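Local atomic coordinates of CTP:phosphocholine Cytidylyltransferase (Streptococcus pneumoniae, PDB entry 1JYK), a protein that catalyses transfer of the cytidylyl group of CTP to phosphocholine, forming CDP-choline. Residues N99-Y102 and F108-L111; L113-L118 and F196-Y201; G36-P41 and D125-L130. All blocks are in the same frame, centred on the assembly; numbering follows the deposited sequence.

How the contacts relate
From the N terminus, the chain leaves strand 27-32 and enters residues 36-41, the first half of contact 3. It runs on through strands 74-78 and 95-98 to contact 1, which closes a short loop between 99-102 and 108-111. Residues 113-118 then open contact 2. Contact 3 closes at 125-130, so contact 1 is enclosed by it. Contact 2 closes only at 196-201, so contacts 2 and 3 cross. Contacts 1 and 2 touch, as where Asn-99 packs on Leu-113: contact 1 ties the loop after strand 95-98 to helix 108-112, and contact 2 ties the loop after that helix to helix 187-201. Contact 3 joins the loop after strand 27-32 to the turn between strands 121-125 and 128-130.

Contact 1: residues N99-Y102 and F108-L111; sequences NDKY and FYSL
Asn-99 and Ser-110 bring the two backbones nearest, their CA atoms 6.2 Å apart, while Lys-101 and Tyr-109 mark a wider second approach. Residues 99-102 form a type I beta turn, closed by a bond from Tyr-102 N to Asn-99 O, and 108-111 belong to the helix that follows. The side chain of Asn-99 works on both sides of this junction. With CG set opposite the backbone N (chi1 172°), it reaches toward the helix, and its ND2 donates to Ser-110 OG at 2.9 Å. The hydroxyl oxygen lies close to the amide plane, although the N-H...O angle of 137° makes the bond bent. The other half of the amide serves the turn itself: OD1 accepts from Lys-101 N at 2.8 Å, forming an Asx turn superposed on the beta turn, with the donor above the carbonyl plane. Engaging both ends of the amide should fix its rotation and tie the shape of the turn to the helix. The loop is the connection from strand 95-98 to helix 108-112 in the nucleotidyltransferase fold, and both Asn-99 and Ser-110 also rest on Ile-77 of strand 74-78. Tyr-109 supplies the remaining surface. Asn-99 OD1 comes to the edge of its ring, near the ring plane and 3.2 Å from CD2, where an oxygen faces the slightly positive rim of the aromatic group; amide and ring planes stand 61° apart. Lys-101 meets the same CD2 and CE2 atoms obliquely with its aliphatic root: CG is 3.2 Å from Tyr-109 CE2, unusually short for two carbons. Beyond CG the lysine chain bends and leads its ammonium group away, to a weak hydrogen bond with Tyr-105, whose ring meets that of Tyr-109 edge to face.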
# COMPACT_ATOMS: atom_id res chain seq x y z
N ASN A 99 -9.76 7.80 9.23
CA ASN A 99 -9.28 8.95 8.48
C ASN A 99 -10.52 9.68 7.97
O ASN A 99 -11.11 9.29 6.96
CB ASN A 99 -8.41 8.52 7.30
CG ASN A 99 -8.06 9.67 6.38
OD1 ASN A 99 -8.43 10.82 6.65
ND2 ASN A 99 -7.36 9.38 5.29
N ASP A 100 -10.93 10.73 8.68
CA ASP A 100 -12.12 11.47 8.28
C ASP A 100 -11.94 12.35 7.05
O ASP A 100 -12.91 12.90 6.53
CB ASP A 100 -12.63 12.31 9.46
CG ASP A 100 -11.71 13.46 9.78
OD1 ASP A 100 -12.08 14.61 9.48
OD2 ASP A 100 -10.63 13.21 10.35
N LYS A 101 -10.71 12.47 6.57
CA LYS A 101 -10.46 13.27 5.37
C LYS A 101 -10.30 12.35 4.17
O LYS A 101 -9.82 12.77 3.12
CB LYS A 101 -9.20 14.12 5.53
CG LYS A 101 -9.05 14.78 6.89
CD LYS A 101 -10.30 15.52 7.30
CE LYS A 101 -10.61 16.65 6.33
NZ LYS A 101 -10.48 17.97 7.00
N TYR A 102 -10.71 11.09 4.32
CA TYR A 102 -10.57 10.12 3.25
C TYR A 102 -11.15 10.60 1.92
O TYR A 102 -10.70 10.19 0.85
CB TYR A 102 -11.25 8.81 3.65
CG TYR A 102 -12.76 8.87 3.65
CD1 TYR A 102 -13.46 9.14 4.82
CD2 TYR A 102 -13.48 8.64 2.48
CE1 TYR A 102 -14.85 9.19 4.83
CE2 TYR A 102 -14.87 8.68 2.47
CZ TYR A 102 -15.55 8.96 3.66
OH TYR A 102 -16.92 9.00 3.67
N PHE A 108 -1.87 10.82 1.39
CA PHE A 108 -0.70 11.27 2.15
C PHE A 108 -1.17 11.35 3.61
O PHE A 108 -0.46 10.99 4.55
CB PHE A 108 -0.27 12.68 1.69
CG PHE A 108 0.45 13.49 2.76
CD1 PHE A 108 -0.26 14.23 3.71
CD2 PHE A 108 1.84 13.54 2.80
CE1 PHE A 108 0.41 14.99 4.69
CE2 PHE A 108 2.51 14.30 3.78
CZ PHE A 108 1.80 15.02 4.72
N TYR A 109 -2.40 11.83 3.77
CA TYR A 109 -2.99 12.01 5.09
C TYR A 109 -3.26 10.69 5.81
O TYR A 109 -3.23 10.62 7.04
CB TYR A 109 -4.27 12.84 4.97
CG TYR A 109 -4.79 13.31 6.30
CD1 TYR A 109 -4.04 14.18 7.11
CD2 TYR A 109 -6.00 12.85 6.79
CE1 TYR A 109 -4.50 14.56 8.37
CE2 TYR A 109 -6.47 13.22 8.05
CZ TYR A 109 -5.72 14.08 8.83
OH TYR A 109 -6.19 14.43 10.08
N SER A 110 -3.55 9.64 5.05
CA SER A 110 -3.79 8.34 5.65
C SER A 110 -2.51 7.91 6.36
O SER A 110 -2.55 7.41 7.48
CB SER A 110 -4.15 7.32 4.57
OG SER A 110 -5.52 7.46 4.21
N LEU A 111 -1.38 8.10 5.70
CA LEU A 111 -0.11 7.74 6.31
C LEU A 111 0.26 8.74 7.41
O LEU A 111 0.89 8.37 8.40
CB LEU A 111 1.01 7.69 5.26
CG LEU A 111 2.36 7.16 5.76
CD1 LEU A 111 2.19 5.77 6.36
CD2 LEU A 111 3.34 7.12 4.61

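Contact 2: residues L113-L118 and F196-Y201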
# COMPACT_ATOMS: atom_id res chain seq x y z
N LEU A 113 -1.62 10.09 9.62
CA LEU A 113 -2.29 9.65 10.84
C LEU A 113 -1.53 8.58 11.62
O LEU A 113 -1.72 8.45 12.83
CB LEU A 113 -3.70 9.16 10.51
CG LEU A 113 -4.63 10.26 9.99
CD1 LEU A 113 -5.87 9.65 9.35
CD2 LEU A 113 -5.03 11.18 11.15
N VAL A 114 -0.67 7.82 10.95
CA VAL A 114 0.10 6.78 11.63
C VAL A 114 1.60 6.93 11.34
O VAL A 114 2.35 5.97 11.42
CB VAL A 114 -0.35 5.36 11.19
CG1 VAL A 114 -1.75 5.08 11.70
CG2 VAL A 114 -0.32 5.24 9.67
N LYS A 115 2.02 8.16 11.05
CA LYS A 115 3.41 8.42 10.72
C LYS A 115 4.42 7.87 11.72
O LYS A 115 5.48 7.38 11.32
CB LYS A 115 3.65 9.92 10.52
CG LYS A 115 3.51 10.77 11.77
CD LYS A 115 3.40 12.24 11.38
CE LYS A 115 3.28 13.14 12.60
NZ LYS A 115 4.62 13.47 13.15
N GLU A 116 4.11 7.92 13.00
CA GLU A 116 5.05 7.42 13.99
C GLU A 116 5.14 5.89 14.02
O GLU A 116 5.96 5.32 14.73
CB GLU A 116 4.69 7.97 15.38
CG GLU A 116 4.55 9.51 15.42
CD GLU A 116 5.79 10.28 14.92
OE1 GLU A 116 6.91 9.75 15.03
OE2 GLU A 116 5.63 11.41 14.41
N GLU A 117 4.30 5.24 13.22
CA GLU A 117 4.29 3.78 13.15
C GLU A 117 5.02 3.28 11.90
O GLU A 117 5.15 2.08 11.69
CB GLU A 117 2.85 3.27 13.12
CG GLU A 117 2.00 3.76 14.26
CD GLU A 117 2.07 2.85 15.47
OE1 GLU A 117 2.82 1.85 15.42
OE2 GLU A 117 1.37 3.13 16.47
N LEU A 118 5.48 4.21 11.08
CA LEU A 118 6.14 3.85 9.83
C LEU A 118 7.40 2.99 9.97
O LEU A 118 7.62 2.08 9.16
CB LEU A 118 6.47 5.11 9.03
CG LEU A 118 6.91 4.89 7.58
CD1 LEU A 118 5.88 4.05 6.83
CD2 LEU A 118 7.09 6.23 6.91
N PHE A 196 9.79 14.66 6.43
CA PHE A 196 9.27 15.19 5.17
C PHE A 196 7.76 15.33 5.27
O PHE A 196 7.17 16.27 4.73
CB PHE A 196 9.60 14.25 4.00
CG PHE A 196 11.07 14.02 3.79
CD1 PHE A 196 11.53 12.81 3.27
CD2 PHE A 196 12.00 15.00 4.13
CE1 PHE A 196 12.89 12.59 3.08
CE2 PHE A 196 13.37 14.79 3.94
CZ PHE A 196 13.81 13.57 3.42
N ILE A 197 7.13 14.39 5.97
CA ILE A 197 5.69 14.40 6.15
C ILE A 197 5.29 15.60 7.00
O ILE A 197 4.37 16.34 6.65
CB ILE A 197 5.20 13.10 6.85
CG1 ILE A 197 5.20 11.94 5.84
CG2 ILE A 197 3.82 13.32 7.46
CD1 ILE A 197 4.97 10.57 6.46
N ASP A 198 6.00 15.80 8.11
CA ASP A 198 5.72 16.91 9.02
C ASP A 198 5.80 18.21 8.23
O ASP A 198 4.88 19.02 8.28
CB ASP A 198 6.75 16.96 10.15
CG ASP A 198 6.56 15.85 11.16
OD1 ASP A 198 7.53 15.56 11.89
OD2 ASP A 198 5.46 15.26 11.22
N LYS A 199 6.90 18.38 7.51
CA LYS A 199 7.11 19.59 6.70
C LYS A 199 6.01 19.83 5.68
O LYS A 199 5.54 20.96 5.53
CB LYS A 199 8.47 19.52 5.99
CG LYS A 199 8.76 20.72 5.08
CD LYS A 199 10.03 20.49 4.25
CE LYS A 199 11.29 20.69 5.09
NZ LYS A 199 12.48 21.06 4.25
N ALA A 200 5.61 18.79 4.96
CA ALA A 200 4.57 18.94 3.95
C ALA A 200 3.22 19.31 4.57
O ALA A 200 2.51 20.18 4.05
CB ALA A 200 4.44 17.65 3.14
N TYR A 201 2.88 18.65 5.67
CA TYR A 201 1.61 18.88 6.34
C TYR A 201 1.47 20.31 6.87
O TYR A 201 0.37 20.87 6.92
CB TYR A 201 1.45 17.89 7.50
CG TYR A 201 0.08 17.88 8.14
CD1 TYR A 201 -1.08 17.66 7.38
CD2 TYR A 201 -0.07 18.07 9.52
CE1 TYR A 201 -2.34 17.62 7.98
CE2 TYR A 201 -1.33 18.03 10.13
CZ TYR A 201 -2.46 17.80 9.36
OH TYR A 201 -3.70 17.75 9.95
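A small salt-bridge network centred on Lys-115, with Asp-198 and Glu-116 as its acids, joins the loop after helix 108-112 to helix 187-201. Lys-115 NZ donates to Asp-198 OD2 at 2.8 Å, using the syn lone pair of that oxygen, the one on the side of OD1. From within its own segment, Glu-116 OE2 meets the same nitrogen at 2.6 Å and is approached nearly along its C-O axis. The ammonium group therefore stands between two acids whose nearest oxygens, Glu-116 OE2 and Asp-198 OD2, are 5.0 Å apart, and its charge probably offsets their mutual repulsion. The lysine chain is extended through chi2 and chi3 and bends at chi4 (85°), which swings NZ onto the carboxylate; the lysine and aspartate chains cross at about a right angle. Lys-115 CD adds an apolar contact, 4.1 Å from Ile-197 CG2, and the same lysine also touches Val-194. Ile-197 in turn packs on Phe-108 and Tyr-112, joining this helix to helix 108-112. All three charged residues touch a crystal neighbour, so their exact conformations may partly reflect the lattice. One lysine is thus shared by two acids, one on its own loop and one on helix 187-201: a salt-bridge network tying a loop to a helix of the alpha/beta fold.

Contact 3: residues G36-P41 and D125-L130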
# COMPACT_ATOMS: atom_id res chain seq x y z
N GLY A 36 -12.60 4.33 -3.69
CA GLY A 36 -12.54 3.29 -4.71
C GLY A 36 -13.54 3.51 -5.83
O GLY A 36 -14.07 2.55 -6.40
N THR A 37 -13.80 4.77 -6.14
CA THR A 37 -14.74 5.15 -7.19
C THR A 37 -14.53 4.42 -8.52
O THR A 37 -15.51 4.02 -9.17
CB THR A 37 -14.65 6.66 -7.47
OG1 THR A 37 -14.86 7.37 -6.24
CG2 THR A 37 -15.70 7.08 -8.49
N ARG A 38 -13.28 4.24 -8.92
CA ARG A 38 -12.96 3.56 -10.17
C ARG A 38 -13.42 2.10 -10.22
O ARG A 38 -13.49 1.50 -11.30
CB ARG A 38 -11.44 3.62 -10.43
CG ARG A 38 -10.64 2.70 -9.52
CD ARG A 38 -9.18 2.59 -9.95
NE ARG A 38 -8.34 1.75 -9.07
CZ ARG A 38 -8.74 1.10 -7.97
NH1 ARG A 38 -10.00 1.15 -7.54
NH2 ARG A 38 -7.86 0.38 -7.29
N LEU A 39 -13.74 1.53 -9.06
CA LEU A 39 -14.17 0.14 -9.02
C LEU A 39 -15.68 -0.02 -9.13
O LEU A 39 -16.19 -1.13 -9.01
CB LEU A 39 -13.68 -0.53 -7.74
CG LEU A 39 -12.16 -0.63 -7.58
CD1 LEU A 39 -11.83 -1.37 -6.31
CD2 LEU A 39 -11.56 -1.34 -8.79
N ARG A 40 -16.39 1.08 -9.34
CA ARG A 40 -17.84 1.03 -9.47
C ARG A 40 -18.25 -0.08 -10.45
O ARG A 40 -17.59 -0.29 -11.46
CB ARG A 40 -18.38 2.38 -9.94
CG ARG A 40 -19.12 2.36 -11.28
CD ARG A 40 -20.63 2.06 -11.12
NE ARG A 40 -21.19 2.62 -9.89
CZ ARG A 40 -22.43 2.38 -9.44
NH1 ARG A 40 -23.24 1.58 -10.11
NH2 ARG A 40 -22.84 2.95 -8.32
N PRO A 41 -19.36 -0.79 -10.17
CA PRO A 41 -20.31 -0.72 -9.05
C PRO A 41 -19.90 -1.46 -7.76
O PRO A 41 -20.67 -1.48 -6.79
CB PRO A 41 -21.57 -1.33 -9.63
CG PRO A 41 -21.01 -2.44 -10.50
CD PRO A 41 -19.75 -1.85 -11.13
N ASP A 125 -1.43 -1.58 -0.11
CA ASP A 125 -2.65 -1.06 -0.72
C ASP A 125 -3.67 -2.18 -0.57
O ASP A 125 -3.35 -3.34 -0.83
CB ASP A 125 -2.44 -0.76 -2.21
CG ASP A 125 -1.63 0.50 -2.46
OD1 ASP A 125 -1.37 1.27 -1.51
OD2 ASP A 125 -1.24 0.71 -3.63
N ALA A 126 -4.89 -1.84 -0.17
CA ALA A 126 -5.92 -2.84 0.05
C ALA A 126 -6.66 -3.34 -1.19
O ALA A 126 -7.43 -4.29 -1.10
CB ALA A 126 -6.94 -2.32 1.07
N ASP A 127 -6.42 -2.73 -2.35
CA ASP A 127 -7.11 -3.16 -3.57
C ASP A 127 -6.29 -4.06 -4.50
O ASP A 127 -6.45 -4.02 -5.72
CB ASP A 127 -7.61 -1.95 -4.35
CG ASP A 127 -6.56 -0.88 -4.50
OD1 ASP A 127 -5.36 -1.18 -4.33
OD2 ASP A 127 -6.95 0.27 -4.79
N ASN A 128 -5.42 -4.87 -3.91
CA ASN A 128 -4.61 -5.80 -4.68
C ASN A 128 -4.83 -7.20 -4.15
O ASN A 128 -5.05 -7.39 -2.95
CB ASN A 128 -3.13 -5.46 -4.53
CG ASN A 128 -2.72 -4.24 -5.33
OD1 ASN A 128 -3.33 -3.92 -6.35
ND2 ASN A 128 -1.70 -3.53 -4.86
N TYR A 129 -4.78 -8.18 -5.04
CA TYR A 129 -4.91 -9.56 -4.62
C TYR A 129 -3.50 -10.13 -4.72
O TYR A 129 -2.87 -10.06 -5.79
CB TYR A 129 -5.85 -10.33 -5.55
CG TYR A 129 -5.96 -11.79 -5.18
CD1 TYR A 129 -5.17 -12.76 -5.80
CD2 TYR A 129 -6.84 -12.20 -4.18
CE1 TYR A 129 -5.26 -14.10 -5.44
CE2 TYR A 129 -6.93 -13.54 -3.81
CZ TYR A 129 -6.14 -14.48 -4.44
OH TYR A 129 -6.24 -15.81 -4.09
N LEU A 130 -2.99 -10.68 -3.63
CA LEU A 130 -1.64 -11.24 -3.62
C LEU A 130 -1.64 -12.74 -3.89
O LEU A 130 -2.13 -13.53 -3.08
CB LEU A 130 -0.97 -10.95 -2.27
CG LEU A 130 -1.12 -9.51 -1.77
CD1 LEU A 130 -0.59 -9.38 -0.36
CD2 LEU A 130 -0.37 -8.57 -2.69
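Asp-127 and Arg-38 meet through a single oxygen-nitrogen pair, and the aspartate can be followed outward atom by atom. Its CB points toward residues 36-41 and lies at the edge of the Arg-38 guanidinium, in its plane, 3.8 Å from NH2. A chi1 of 47° places CG between the backbone N and the carbonyl carbon, 3.3 Å from Arg-38 NH2. From there the two oxygens are placed unequally. OD2 approaches Arg-38 NH2 to 2.7 Å in a salt bridge, and is 3.7 Å from the arginine CZ; OD1 is farther off, 4.2 Å from NH2. Guanidinium and carboxylate planes stand 46° apart and OD2 comes in obliquely, so the paired, coplanar two-nitrogen grip often made by arginine is absent. Arg-38 crosses the aspartate at about a right angle, its chain extended from CG to NE, and NE has a long, weak ion pair with Asp-238. The arginine belongs to a short 3-10 turn, in which Leu-39 N bonds to Gly-36 O at 2.9 Å; Gly-36, just before the turn, has a positive phi, which suits glycine. This Gly-Thr-Arg run is part of the glycine-rich signature loop of the nucleotidyltransferase family, which in relatives binds the nucleoside triphosphate. Asp-127 lies in the turn between strands 121-125 and 128-130, its backbone bonded to Ile-237; relatives carry a metal-binding aspartate at the end of the matching strand, a role that may apply here too. The contact is chiefly electrostatic: one ion pair, with only 90 Å² buried between the segments. Asp-127 OD2 also forms a salt bridge with Lys-48, so a single carboxylate oxygen draws two basic side chains from the region after strand 27-32, and charge attraction brings them together at the turn.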